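Local coordinates for collectin placenta 1 (Mus musculus, PDB 2OX9), which binds glycans such as the leukocyte cell-surface glycan Lewis(x) through its calcium-dependent C-type lectin domain and probably acts as a scavenger receptor, at residues 29-33 / 125-129; 16-20 / 51-56; 39-43 / 62-66; 9-13 / 128-132. Residues are numbered along the deposited sequence.

Contact 1 (29-33 / 125-129); sequences AKLFC and NFICE. With CA (calcium ion), chain L.
Residues 29-33 are a regular turn of helix 26-35, with Cys33 N hydrogen-bonded to Ala29 O at 3.2 Å, and they lie over residues 125-129 of the extended strand 125-131. The two axes run in roughly the same direction, 34° apart (signed crossing -34°), and approach to 8.8 Å. Ala29 opens the contact: its CA faces Phe126 CA at 6.6 Å, and its CB sits off-centre above the Phe126 ring, 3.8 Å from CD2, as a CH-pi contact. One turn on, Phe32 (chi1 t) presents a ring face to the edge of Phe126, an offset edge-to-face pair with centroids 4.9 Å apart and planes at 65°; Phe32 CD2 comes within 3.3 Å of Phe126 CE1. Phe126 takes the p rotamer, which lifts its ring from the strand into the space between Ala29 and Phe32. Cys128 SG lies at the edge of the Phe32 ring, 4.1 Å from CD2. Cys33 then locks the helix to the strand: with CA atoms 5.5 Å apart and both chi1 values m, Cys33 SG and Cys128 SG bond at 2.0 Å with chi3 -86°. On the strand, Ile127 and Glu129 point away from the helix, and Glu129 joins Phe42, Asn44 and Glu48 around a calcium ion. A disulfide tying the first helix to the last strand is a hallmark of the C-type lectin fold.

Contact 2 (16-20 / 51-56); sequences CYYFS and WIKKHT
Strand residues 16-19 are extended, and the last turn of helix 46-54, running out into His55 and Thr56, packs over them. The closest CA pairs are Phe19 with His55 at 7.4 Å and Tyr17 with Ile52 at 8.9 Å, so the gap is filled by side chains. Tyr17 and Phe19, both with chi1 m, project toward the helix as two neighbouring bumps. Trp51 (chi1 t) reaches down to both: its CZ3 lies over a face of Tyr17, 3.4 Å from CD1, and at the edge of Phe19, 3.6 Å from CZ. Both ring pairs are oblique, with planes at 52° and 53°. This aromatic cluster, completed by His55, packs the second helix of the C-type lectin fold against the sheet near its N-terminal strands; Phe12 stacks on Trp51, and the Tyr17 hydroxyl hydrogen-bonds to Glu48, a calcium ligand. Phe19, the residue most covered, fits the hollow between Trp51, Ile52, His55 and Thr56. His55 CB sits over one face of the Phe19 ring, a CH-pi contact 3.5 Å from the centroid, while the imidazole runs nearly parallel but slid aside. Thr56 CG2 approaches Phe19 CD2 at 3.5 Å, and Ile52 CG2 lies 4.2 Å from Phe19 CE2. At the helix end, His55 ND1 hydrogen-bonds to Trp51 O (3.1 Å) and His55 N to Ile52 O (3.0 Å). Ile52 CD1 also reaches 4.5 Å from Tyr17 CE2.

Contact 3 (39-43 / 62-66); sequences HLVFI and HWIGL. With CA (calcium ion), chain L.
Gly65, Ile64 and Leu40 carry most of this buried contact. Gly65 is the centre of an inverse gamma turn (phi/psi -77/54), closed by Leu66 N to Ile64 O at 2.8 Å, where the chain turns a corner between the strands before and after it. Its CA comes to 4.4 Å from Leu40 CA, and Gly65 N hydrogen-bonds to Val41 O at 2.8 Å; a CB here would clash with Leu40 O and the Phe42 ring. Leu40 (chi1 m, chi2 t) points across the turn, with CB 3.5 Å from Gly65 N and CD2 4.3 Å from Trp63 CB. Ile64 (chi1 p) turns its CG2 to Val41 CG1 at 3.4 Å and to Ile43 CD1 at 3.9 Å, while the CA atoms of Val41 and Ile64 stand 5.0 Å apart. Just past strand 39-40, Phe42 O binds calcium at 2.3 Å alongside Asn44, Glu48 and Glu129. The arrangement thus joins the core of the C-type lectin fold to a calcium site apart from the glycan pocket.

Contact 4 (9-13 / 128-132); sequences WKNFT and CEKER. With CA (calcium ion), chain L.
Both segments are largely extended, their end-to-end directions 60° apart, and the backbones stay well separated: Trp9 CA and Cys128 CA at 9.1 Å, Asn11 CA and Arg132 CA at 8.0 Å. The pi interactions centre on Trp9 (chi1 m), whose six-membered ring lies under the Lys130 chain; with chi1 p and the rest t, Lys130 places CE 4.0 Å above the ring centroid, nearly along the normal, and NZ 4.6 Å from it, combining CH-pi with cation-pi. Apolar packing adds Trp9 CH2 on Cys128 CB at 3.8 Å and Trp9 CZ3 on Lys130 CG at 3.8 Å. Polar groups meet only loosely: Thr13 O lies over the Arg132 guanidinium, 3.2 Å from NH2, at a poor angle for a hydrogen bond. Glu129, pointing away from residues 9-13, binds calcium through OE1 (2.7 Å) and OE2 (2.5 Å). The contact joins the N-terminal strand of this C-type lectin fold to its last; strand 15-19 lies between, hydrogen-bonded to strand 10-12 through Tyr17 and Lys10 and to strand 125-131 through Tyr18 and Cys128.

Contacts 1 and 3 are the buried pair, their centres only about 7 Å apart; contact 2 is partly buried, and contact 4, about 14 Å from the centre of the chain, reaches the surface. Strand 125-131 serves contacts 1 and 4 directly and pairs with strands used in contacts 2 and 3, so all four meet on one sheet. Helices cover it in contacts 1 and 2, one fastened by a disulfide beside an aromatic pair, the other by a mostly aromatic cluster with no covalent link. Contact 3 relies on aliphatic packing and a backbone hydrogen bond, whereas contact 4 brings in long charged side chains. Glu129, shared by contacts 1 and 4, and Phe42 of contact 3 bind the same calcium ion.

Contact 1 (29-33 / 125-129)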
loop_
_atom_site.group_PDB
_atom_site.type_symbol
_atom_site.label_atom_id
_atom_site.label_comp_id
_atom_site.label_asym_id
_atom_site.label_seq_id
_atom_site.Cartn_x
_atom_site.Cartn_y
_atom_site.Cartn_z
ATOM N N ALA A 29 -6.878 -6.428 -4.563
ATOM C CA ALA A 29 -5.918 -5.439 -5.041
ATOM C C ALA A 29 -4.589 -6.149 -5.337
ATOM O O ALA A 29 -3.930 -5.901 -6.351
ATOM C CB ALA A 29 -5.711 -4.363 -3.977
ATOM N N LYS A 30 -4.211 -7.035 -4.429
ATOM C CA LYS A 30 -2.980 -7.813 -4.547
ATOM C C LYS A 30 -3.024 -8.639 -5.825
ATOM O O LYS A 30 -2.039 -8.751 -6.548
ATOM C CB LYS A 30 -2.863 -8.735 -3.330
ATOM C CG LYS A 30 -1.729 -9.739 -3.390
ATOM C CD LYS A 30 -1.547 -10.409 -2.029
ATOM C CE LYS A 30 -0.416 -11.426 -2.059
ATOM N NZ LYS A 30 -0.083 -11.911 -0.684
ATOM N N LEU A 31 -4.191 -9.205 -6.099
ATOM C CA LEU A 31 -4.395 -10.036 -7.279
ATOM C C LEU A 31 -4.307 -9.227 -8.569
ATOM O O LEU A 31 -3.768 -9.698 -9.567
ATOM C CB LEU A 31 -5.764 -10.699 -7.215
ATOM C CG LEU A 31 -6.006 -11.751 -8.289
ATOM C CD1 LEU A 31 -5.423 -13.061 -7.795
ATOM C CD2 LEU A 31 -7.508 -11.893 -8.568
ATOM N N PHE A 32 -4.855 -8.016 -8.536
ATOM C CA PHE A 32 -4.865 -7.133 -9.698
ATOM C C PHE A 32 -3.445 -6.798 -10.146
ATOM O O PHE A 32 -3.122 -6.885 -11.329
ATOM C CB PHE A 32 -5.618 -5.849 -9.347
ATOM C CG PHE A 32 -5.726 -4.876 -10.478
ATOM C CD1 PHE A 32 -6.884 -4.809 -11.244
ATOM C CD2 PHE A 32 -4.686 -3.992 -10.753
ATOM C CE1 PHE A 32 -7.010 -3.865 -12.269
ATOM C CE2 PHE A 32 -4.803 -3.048 -11.774
ATOM C CZ PHE A 32 -5.969 -2.986 -12.531
ATOM N N CYS A 33 -2.601 -6.399 -9.200
ATOM C CA CYS A 33 -1.221 -6.061 -9.519
ATOM C C CYS A 33 -0.450 -7.276 -10.038
ATOM O O CYS A 33 0.422 -7.143 -10.901
ATOM C CB CYS A 33 -0.494 -5.496 -8.288
ATOM S SG CYS A 33 -1.123 -3.907 -7.654
ATOM N N ASN A 125 -8.543 2.255 -2.979
ATOM C CA ASN A 125 -7.869 2.307 -4.271
ATOM C C ASN A 125 -6.538 1.651 -3.922
ATOM O O ASN A 125 -6.347 1.208 -2.782
ATOM C CB ASN A 125 -7.632 3.751 -4.734
ATOM C CG ASN A 125 -8.867 4.377 -5.337
ATOM O OD1 ASN A 125 -9.867 4.569 -4.659
ATOM N ND2 ASN A 125 -8.806 4.691 -6.626
ATOM N N PHE A 126 -5.614 1.575 -4.872
ATOM C CA PHE A 126 -4.344 0.943 -4.577
ATOM C C PHE A 126 -3.229 1.397 -5.508
ATOM O O PHE A 126 -3.459 2.154 -6.455
ATOM C CB PHE A 126 -4.501 -0.590 -4.641
ATOM C CG PHE A 126 -5.038 -1.097 -5.950
ATOM C CD1 PHE A 126 -4.182 -1.404 -7.003
ATOM C CD2 PHE A 126 -6.410 -1.286 -6.127
ATOM C CE1 PHE A 126 -4.687 -1.898 -8.215
ATOM C CE2 PHE A 126 -6.920 -1.775 -7.326
ATOM C CZ PHE A 126 -6.055 -2.084 -8.373
ATOM N N ILE A 127 -2.018 0.934 -5.230
ATOM C CA ILE A 127 -0.872 1.313 -6.047
ATOM C C ILE A 127 -0.030 0.091 -6.391
ATOM O O ILE A 127 0.381 -0.643 -5.499
ATOM C CB ILE A 127 0.049 2.304 -5.294
ATOM C CG1 ILE A 127 -0.757 3.505 -4.791
ATOM C CG2 ILE A 127 1.173 2.769 -6.225
ATOM C CD1 ILE A 127 0.023 4.382 -3.849
ATOM N N CYS A 128 0.225 -0.117 -7.680
ATOM C CA CYS A 128 1.058 -1.227 -8.124
ATOM C C CYS A 128 2.438 -0.697 -8.475
ATOM O O CYS A 128 2.588 0.456 -8.895
ATOM C CB CYS A 128 0.497 -1.912 -9.369
ATOM S SG CYS A 128 -1.161 -2.648 -9.263
ATOM N N GLU A 129 3.445 -1.550 -8.320
ATOM C CA GLU A 129 4.807 -1.164 -8.622
ATOM C C GLU A 129 5.531 -2.275 -9.383
ATOM O O GLU A 129 5.344 -3.464 -9.114
ATOM C CB GLU A 129 5.563 -0.844 -7.325
ATOM C CG GLU A 129 7.052 -0.613 -7.526
ATOM C CD GLU A 129 7.802 -0.304 -6.236
ATOM O OE1 GLU A 129 7.323 -0.663 -5.135
ATOM O OE2 GLU A 129 8.887 0.290 -6.326
HETATM CA CA CA L . 9.467 0.534 -3.938
HETATM O O HOH W 1 11.477 0.783 -4.890
HETATM O O HOH W 2 10.103 -1.751 -3.878
#

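Contact 2 (16-20 / 51-56)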
loop_
_atom_site.group_PDB
_atom_site.type_symbol
_atom_site.label_atom_id
_atom_site.label_comp_id
_atom_site.label_asym_id
_atom_site.label_seq_id
_atom_site.Cartn_x
_atom_site.Cartn_y
_atom_site.Cartn_z
ATOM N N CYS A 16 7.992 1.722 -12.276
ATOM C CA CYS A 16 6.736 2.193 -12.846
ATOM C C CYS A 16 5.632 1.933 -11.841
ATOM O O CYS A 16 5.560 0.851 -11.252
ATOM C CB CYS A 16 6.412 1.458 -14.141
ATOM S SG CYS A 16 7.642 1.727 -15.447
ATOM N N TYR A 17 4.761 2.920 -11.666
ATOM C CA TYR A 17 3.675 2.804 -10.709
ATOM C C TYR A 17 2.330 3.050 -11.348
ATOM O O TYR A 17 2.206 3.851 -12.280
ATOM C CB TYR A 17 3.856 3.814 -9.574
ATOM C CG TYR A 17 5.193 3.734 -8.875
ATOM C CD1 TYR A 17 6.353 4.185 -9.496
ATOM C CD2 TYR A 17 5.294 3.209 -7.588
ATOM C CE1 TYR A 17 7.585 4.119 -8.854
ATOM C CE2 TYR A 17 6.521 3.139 -6.934
ATOM C CZ TYR A 17 7.663 3.597 -7.575
ATOM O OH TYR A 17 8.876 3.543 -6.930
ATOM N N TYR A 18 1.329 2.355 -10.824
ATOM C CA TYR A 18 -0.036 2.484 -11.294
ATOM C C TYR A 18 -0.908 2.918 -10.118
ATOM O O TYR A 18 -1.054 2.186 -9.135
ATOM C CB TYR A 18 -0.537 1.145 -11.850
ATOM C CG TYR A 18 -1.992 1.179 -12.268
ATOM C CD1 TYR A 18 -2.413 1.992 -13.320
ATOM C CD2 TYR A 18 -2.954 0.422 -11.595
ATOM C CE1 TYR A 18 -3.754 2.054 -13.690
ATOM C CE2 TYR A 18 -4.301 0.475 -11.960
ATOM C CZ TYR A 18 -4.692 1.294 -13.008
ATOM O OH TYR A 18 -6.021 1.358 -13.383
ATOM N N PHE A 19 -1.469 4.118 -10.214
ATOM C CA PHE A 19 -2.340 4.636 -9.169
ATOM C C PHE A 19 -3.763 4.339 -9.638
ATOM O O PHE A 19 -4.324 5.042 -10.476
ATOM C CB PHE A 19 -2.085 6.131 -8.986
ATOM C CG PHE A 19 -0.685 6.441 -8.554
ATOM C CD1 PHE A 19 0.325 6.629 -9.496
ATOM C CD2 PHE A 19 -0.365 6.510 -7.206
ATOM C CE1 PHE A 19 1.634 6.879 -9.103
ATOM C CE2 PHE A 19 0.940 6.762 -6.795
ATOM C CZ PHE A 19 1.947 6.946 -7.751
ATOM N N SER A 20 -4.316 3.260 -9.096
ATOM C CA SER A 20 -5.628 2.758 -9.475
ATOM C C SER A 20 -6.840 3.671 -9.424
ATOM O O SER A 20 -6.930 4.596 -8.622
ATOM C CB SER A 20 -5.959 1.516 -8.650
ATOM O OG SER A 20 -6.597 1.882 -7.441
ATOM N N TRP A 51 7.060 11.260 -3.466
ATOM C CA TRP A 51 6.623 11.203 -4.860
ATOM C C TRP A 51 5.249 10.534 -4.919
ATOM O O TRP A 51 4.377 10.947 -5.684
ATOM C CB TRP A 51 7.624 10.395 -5.687
ATOM C CG TRP A 51 7.326 10.371 -7.151
ATOM C CD1 TRP A 51 7.608 11.343 -8.064
ATOM C CD2 TRP A 51 6.652 9.333 -7.864
ATOM N NE1 TRP A 51 7.153 10.975 -9.309
ATOM C CE2 TRP A 51 6.556 9.746 -9.213
ATOM C CE3 TRP A 51 6.114 8.094 -7.494
ATOM C CZ2 TRP A 51 5.942 8.965 -10.191
ATOM C CZ3 TRP A 51 5.500 7.314 -8.473
ATOM C CH2 TRP A 51 5.420 7.753 -9.802
ATOM N N ILE A 52 5.057 9.496 -4.108
ATOM C CA ILE A 52 3.778 8.800 -4.088
ATOM C C ILE A 52 2.691 9.700 -3.516
ATOM O O ILE A 52 1.559 9.717 -4.016
ATOM C CB ILE A 52 3.861 7.496 -3.260
ATOM C CG1 ILE A 52 4.598 6.427 -4.066
ATOM C CG2 ILE A 52 2.459 6.999 -2.896
ATOM C CD1 ILE A 52 4.805 5.120 -3.304
ATOM N N LYS A 53 3.050 10.457 -2.478
ATOM C CA LYS A 53 2.119 11.361 -1.817
ATOM C C LYS A 53 1.461 12.343 -2.790
ATOM O O LYS A 53 0.254 12.576 -2.736
ATOM C CB LYS A 53 2.846 12.149 -0.719
ATOM C CG LYS A 53 1.979 13.187 -0.029
ATOM C CD LYS A 53 2.820 14.191 0.728
ATOM C CE LYS A 53 1.973 15.350 1.217
ATOM N NZ LYS A 53 2.777 16.305 2.016
ATOM N N LYS A 54 2.246 12.912 -3.691
ATOM C CA LYS A 54 1.689 13.883 -4.625
ATOM C C LYS A 54 0.777 13.294 -5.698
ATOM O O LYS A 54 0.021 14.024 -6.346
ATOM C CB LYS A 54 2.821 14.702 -5.240
ATOM C CG LYS A 54 3.404 15.710 -4.248
ATOM C CD LYS A 54 4.834 16.050 -4.579
ATOM C CE LYS A 54 5.453 16.947 -3.524
ATOM N NZ LYS A 54 6.942 17.002 -3.676
ATOM N N HIS A 55 0.840 11.979 -5.880
ATOM C CA HIS A 55 -0.010 11.303 -6.853
ATOM C C HIS A 55 -1.252 10.687 -6.212
ATOM O O HIS A 55 -2.065 10.062 -6.900
ATOM C CB HIS A 55 0.750 10.186 -7.561
ATOM C CG HIS A 55 1.655 10.668 -8.644
ATOM N ND1 HIS A 55 2.973 10.994 -8.421
ATOM C CD2 HIS A 55 1.421 10.912 -9.955
ATOM C CE1 HIS A 55 3.515 11.419 -9.549
ATOM N NE2 HIS A 55 2.594 11.378 -10.494
ATOM N N THR A 56 -1.397 10.846 -4.903
ATOM C CA THR A 56 -2.536 10.261 -4.225
ATOM C C THR A 56 -3.351 11.213 -3.357
ATOM O O THR A 56 -4.115 10.760 -2.515
ATOM C CB THR A 56 -2.113 9.028 -3.356
ATOM O OG1 THR A 56 -1.043 9.383 -2.474
ATOM C CG2 THR A 56 -1.665 7.883 -4.238
#

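Contact 3 (39-43 / 62-66)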
loop_
_atom_site.group_PDB
_atom_site.type_symbol
_atom_site.label_atom_id
_atom_site.label_comp_id
_atom_site.label_asym_id
_atom_site.label_seq_id
_atom_site.Cartn_x
_atom_site.Cartn_y
_atom_site.Cartn_z
ATOM N N HIS A 39 3.464 -5.685 -8.111
ATOM C CA HIS A 39 3.048 -5.979 -6.746
ATOM C C HIS A 39 2.511 -4.716 -6.079
ATOM O O HIS A 39 2.821 -3.603 -6.509
ATOM C CB HIS A 39 4.228 -6.522 -5.931
ATOM C CG HIS A 39 5.375 -5.568 -5.816
ATOM N ND1 HIS A 39 5.388 -4.521 -4.917
ATOM C CD2 HIS A 39 6.531 -5.480 -6.514
ATOM C CE1 HIS A 39 6.501 -3.829 -5.069
ATOM N NE2 HIS A 39 7.213 -4.390 -6.031
ATOM N N LEU A 40 1.674 -4.883 -5.060
ATOM C CA LEU A 40 1.175 -3.709 -4.337
ATOM C C LEU A 40 2.450 -2.996 -3.898
ATOM O O LEU A 40 3.384 -3.623 -3.408
ATOM C CB LEU A 40 0.337 -4.135 -3.137
ATOM C CG LEU A 40 -1.110 -4.535 -3.468
ATOM C CD1 LEU A 40 -1.758 -5.189 -2.257
ATOM C CD2 LEU A 40 -1.897 -3.294 -3.884
ATOM N N VAL A 41 2.486 -1.684 -4.086
ATOM C CA VAL A 41 3.660 -0.873 -3.781
ATOM C C VAL A 41 4.403 -1.070 -2.447
ATOM O O VAL A 41 3.798 -1.168 -1.366
ATOM C CB VAL A 41 3.314 0.651 -3.931
ATOM C CG1 VAL A 41 2.561 1.150 -2.687
ATOM C CG2 VAL A 41 4.582 1.450 -4.159
ATOM N N PHE A 42 5.726 -1.143 -2.547
ATOM C CA PHE A 42 6.607 -1.249 -1.380
ATOM C C PHE A 42 7.263 0.128 -1.291
ATOM O O PHE A 42 7.963 0.546 -2.210
ATOM C CB PHE A 42 7.708 -2.299 -1.586
ATOM C CG PHE A 42 7.200 -3.707 -1.768
ATOM C CD1 PHE A 42 8.068 -4.714 -2.188
ATOM C CD2 PHE A 42 5.867 -4.028 -1.533
ATOM C CE1 PHE A 42 7.620 -6.009 -2.375
ATOM C CE2 PHE A 42 5.408 -5.331 -1.718
ATOM C CZ PHE A 42 6.292 -6.324 -2.142
ATOM N N ILE A 43 7.042 0.832 -0.193
ATOM C CA ILE A 43 7.617 2.168 -0.037
ATOM C C ILE A 43 8.867 2.043 0.830
ATOM O O ILE A 43 8.771 1.880 2.045
ATOM C CB ILE A 43 6.588 3.114 0.609
ATOM C CG1 ILE A 43 5.294 3.094 -0.221
ATOM C CG2 ILE A 43 7.148 4.536 0.687
ATOM C CD1 ILE A 43 4.169 3.929 0.363
ATOM N N HIS A 62 -5.230 4.491 -0.353
ATOM C CA HIS A 62 -4.539 3.593 -1.277
ATOM C C HIS A 62 -3.802 2.459 -0.591
ATOM O O HIS A 62 -2.898 2.693 0.204
ATOM C CB HIS A 62 -3.522 4.363 -2.124
ATOM C CG HIS A 62 -4.132 5.235 -3.172
ATOM N ND1 HIS A 62 -4.649 6.481 -2.895
ATOM C CD2 HIS A 62 -4.318 5.034 -4.499
ATOM C CE1 HIS A 62 -5.129 7.011 -4.005
ATOM N NE2 HIS A 62 -4.942 6.154 -4.993
ATOM N N TRP A 63 -4.181 1.229 -0.918
ATOM C CA TRP A 63 -3.523 0.052 -0.351
ATOM C C TRP A 63 -2.041 0.034 -0.761
ATOM O O TRP A 63 -1.707 0.398 -1.893
ATOM C CB TRP A 63 -4.148 -1.225 -0.913
ATOM C CG TRP A 63 -5.512 -1.590 -0.426
ATOM C CD1 TRP A 63 -6.585 -1.940 -1.201
ATOM C CD2 TRP A 63 -5.923 -1.790 0.939
ATOM N NE1 TRP A 63 -7.631 -2.353 -0.405
ATOM C CE2 TRP A 63 -7.254 -2.272 0.908
ATOM C CE3 TRP A 63 -5.295 -1.616 2.179
ATOM C CZ2 TRP A 63 -7.971 -2.583 2.076
ATOM C CZ3 TRP A 63 -6.005 -1.927 3.342
ATOM C CH2 TRP A 63 -7.331 -2.404 3.279
ATOM N N ILE A 64 -1.161 -0.376 0.152
ATOM C CA ILE A 64 0.259 -0.537 -0.169
ATOM C C ILE A 64 0.569 -1.992 0.229
ATOM O O ILE A 64 -0.192 -2.595 0.976
ATOM C CB ILE A 64 1.190 0.462 0.585
ATOM C CG1 ILE A 64 1.086 0.274 2.096
ATOM C CG2 ILE A 64 0.843 1.906 0.177
ATOM C CD1 ILE A 64 2.115 1.092 2.867
ATOM N N GLY A 65 1.663 -2.556 -0.273
ATOM C CA GLY A 65 1.968 -3.958 0.009
ATOM C C GLY A 65 2.536 -4.301 1.374
ATOM O O GLY A 65 3.569 -4.976 1.460
ATOM N N LEU A 66 1.842 -3.878 2.429
ATOM C CA LEU A 66 2.283 -4.095 3.805
ATOM C C LEU A 66 1.181 -4.682 4.683
ATOM O O LEU A 66 0.069 -4.153 4.715
ATOM C CB LEU A 66 2.711 -2.756 4.407
ATOM C CG LEU A 66 3.426 -2.813 5.746
ATOM C CD1 LEU A 66 4.821 -3.360 5.490
ATOM C CD2 LEU A 66 3.517 -1.430 6.383
HETATM CA CA CA L . 9.467 0.534 -3.938
HETATM O O HOH W 1 11.477 0.783 -4.890
HETATM O O HOH W 2 10.103 -1.751 -3.878
#

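Contact 4 (9-13 / 128-132)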
loop_
_atom_site.group_PDB
_atom_site.type_symbol
_atom_site.label_atom_id
_atom_site.label_comp_id
_atom_site.label_asym_id
_atom_site.label_seq_id
_atom_site.Cartn_x
_atom_site.Cartn_y
_atom_site.Cartn_z
ATOM N N TRP A 9 0.808 4.179 -16.514
ATOM C CA TRP A 9 1.801 4.046 -15.451
ATOM C C TRP A 9 2.685 5.285 -15.350
ATOM O O TRP A 9 2.957 5.947 -16.353
ATOM C CB TRP A 9 2.668 2.813 -15.690
ATOM C CG TRP A 9 1.889 1.539 -15.588
ATOM C CD1 TRP A 9 0.920 1.100 -16.446
ATOM C CD2 TRP A 9 1.989 0.554 -14.556
ATOM N NE1 TRP A 9 0.409 -0.098 -16.008
ATOM C CE2 TRP A 9 1.049 -0.457 -14.851
ATOM C CE3 TRP A 9 2.783 0.424 -13.407
ATOM C CZ2 TRP A 9 0.880 -1.580 -14.042
ATOM C CZ3 TRP A 9 2.611 -0.695 -12.604
ATOM C CH2 TRP A 9 1.667 -1.680 -12.926
ATOM N N LYS A 10 3.125 5.592 -14.132
ATOM C CA LYS A 10 3.986 6.742 -13.878
ATOM C C LYS A 10 5.384 6.241 -13.542
ATOM O O LYS A 10 5.539 5.210 -12.886
ATOM C CB LYS A 10 3.483 7.554 -12.684
ATOM C CG LYS A 10 2.064 8.098 -12.795
ATOM C CD LYS A 10 1.942 9.140 -13.889
ATOM C CE LYS A 10 0.618 9.874 -13.768
ATOM N NZ LYS A 10 -0.518 8.912 -13.764
ATOM N N ASN A 11 6.400 6.985 -13.961
ATOM C CA ASN A 11 7.761 6.582 -13.668
ATOM C C ASN A 11 8.413 7.412 -12.561
ATOM O O ASN A 11 8.161 8.610 -12.415
ATOM C CB ASN A 11 8.619 6.660 -14.928
ATOM C CG ASN A 11 8.893 8.083 -15.356
ATOM O OD1 ASN A 11 7.974 8.828 -15.701
ATOM N ND2 ASN A 11 10.165 8.473 -15.332
ATOM N N PHE A 12 9.225 6.737 -11.760
ATOM C CA PHE A 12 9.991 7.355 -10.683
ATOM C C PHE A 12 11.265 6.516 -10.665
ATOM O O PHE A 12 11.207 5.323 -10.405
ATOM C CB PHE A 12 9.281 7.241 -9.340
ATOM C CG PHE A 12 10.066 7.834 -8.203
ATOM C CD1 PHE A 12 10.364 9.192 -8.188
ATOM C CD2 PHE A 12 10.531 7.034 -7.165
ATOM C CE1 PHE A 12 11.118 9.746 -7.155
ATOM C CE2 PHE A 12 11.284 7.580 -6.125
ATOM C CZ PHE A 12 11.578 8.932 -6.121
ATOM N N THR A 13 12.408 7.147 -10.927
ATOM C CA THR A 13 13.682 6.437 -11.025
ATOM C C THR A 13 13.479 5.320 -12.045
ATOM O O THR A 13 12.943 5.579 -13.127
ATOM C CB THR A 13 14.176 5.863 -9.662
ATOM O OG1 THR A 13 13.240 4.909 -9.154
ATOM C CG2 THR A 13 14.357 6.981 -8.655
ATOM N N CYS A 128 0.225 -0.117 -7.680
ATOM C CA CYS A 128 1.058 -1.227 -8.124
ATOM C C CYS A 128 2.438 -0.697 -8.475
ATOM O O CYS A 128 2.588 0.456 -8.895
ATOM C CB CYS A 128 0.497 -1.912 -9.369
ATOM S SG CYS A 128 -1.161 -2.648 -9.263
ATOM N N GLU A 129 3.445 -1.550 -8.320
ATOM C CA GLU A 129 4.807 -1.164 -8.622
ATOM C C GLU A 129 5.531 -2.275 -9.383
ATOM O O GLU A 129 5.344 -3.464 -9.114
ATOM C CB GLU A 129 5.563 -0.844 -7.325
ATOM C CG GLU A 129 7.052 -0.613 -7.526
ATOM C CD GLU A 129 7.802 -0.304 -6.236
ATOM O OE1 GLU A 129 7.323 -0.663 -5.135
ATOM O OE2 GLU A 129 8.887 0.290 -6.326
ATOM N N LYS A 130 6.352 -1.881 -10.344
ATOM C CA LYS A 130 7.120 -2.857 -11.104
ATOM C C LYS A 130 8.311 -2.208 -11.784
ATOM O O LYS A 130 8.453 -0.992 -11.782
ATOM C CB LYS A 130 6.244 -3.570 -12.138
ATOM C CG LYS A 130 5.763 -2.724 -13.314
ATOM C CD LYS A 130 4.955 -3.613 -14.259
ATOM C CE LYS A 130 4.490 -2.882 -15.508
ATOM N NZ LYS A 130 3.726 -3.796 -16.422
ATOM N N GLU A 131 9.162 -3.041 -12.370
ATOM C CA GLU A 131 10.360 -2.570 -13.038
ATOM C C GLU A 131 10.093 -2.076 -14.447
ATOM O O GLU A 131 9.291 -2.645 -15.171
ATOM C CB GLU A 131 11.394 -3.695 -13.082
ATOM C CG GLU A 131 11.879 -4.112 -11.710
ATOM C CD GLU A 131 12.846 -5.267 -11.766
ATOM O OE1 GLU A 131 13.805 -5.201 -12.564
ATOM O OE2 GLU A 131 12.651 -6.236 -11.004
ATOM N N ARG A 132 10.767 -1.006 -14.829
ATOM C CA ARG A 132 10.612 -0.481 -16.170
ATOM C C ARG A 132 11.406 -1.416 -17.066
ATOM O O ARG A 132 12.523 -1.795 -16.721
ATOM C CB ARG A 132 11.184 0.931 -16.257
ATOM C CG ARG A 132 11.348 1.454 -17.677
ATOM C CD ARG A 132 11.732 2.920 -17.661
ATOM N NE ARG A 132 12.933 3.150 -16.864
ATOM C CZ ARG A 132 13.329 4.346 -16.438
ATOM N NH1 ARG A 132 12.616 5.428 -16.735
ATOM N NH2 ARG A 132 14.439 4.460 -15.718
HETATM CA CA CA L . 9.467 0.534 -3.938
HETATM O O HOH W 1 11.477 0.783 -4.890
HETATM O O HOH W 2 10.103 -1.751 -3.878
#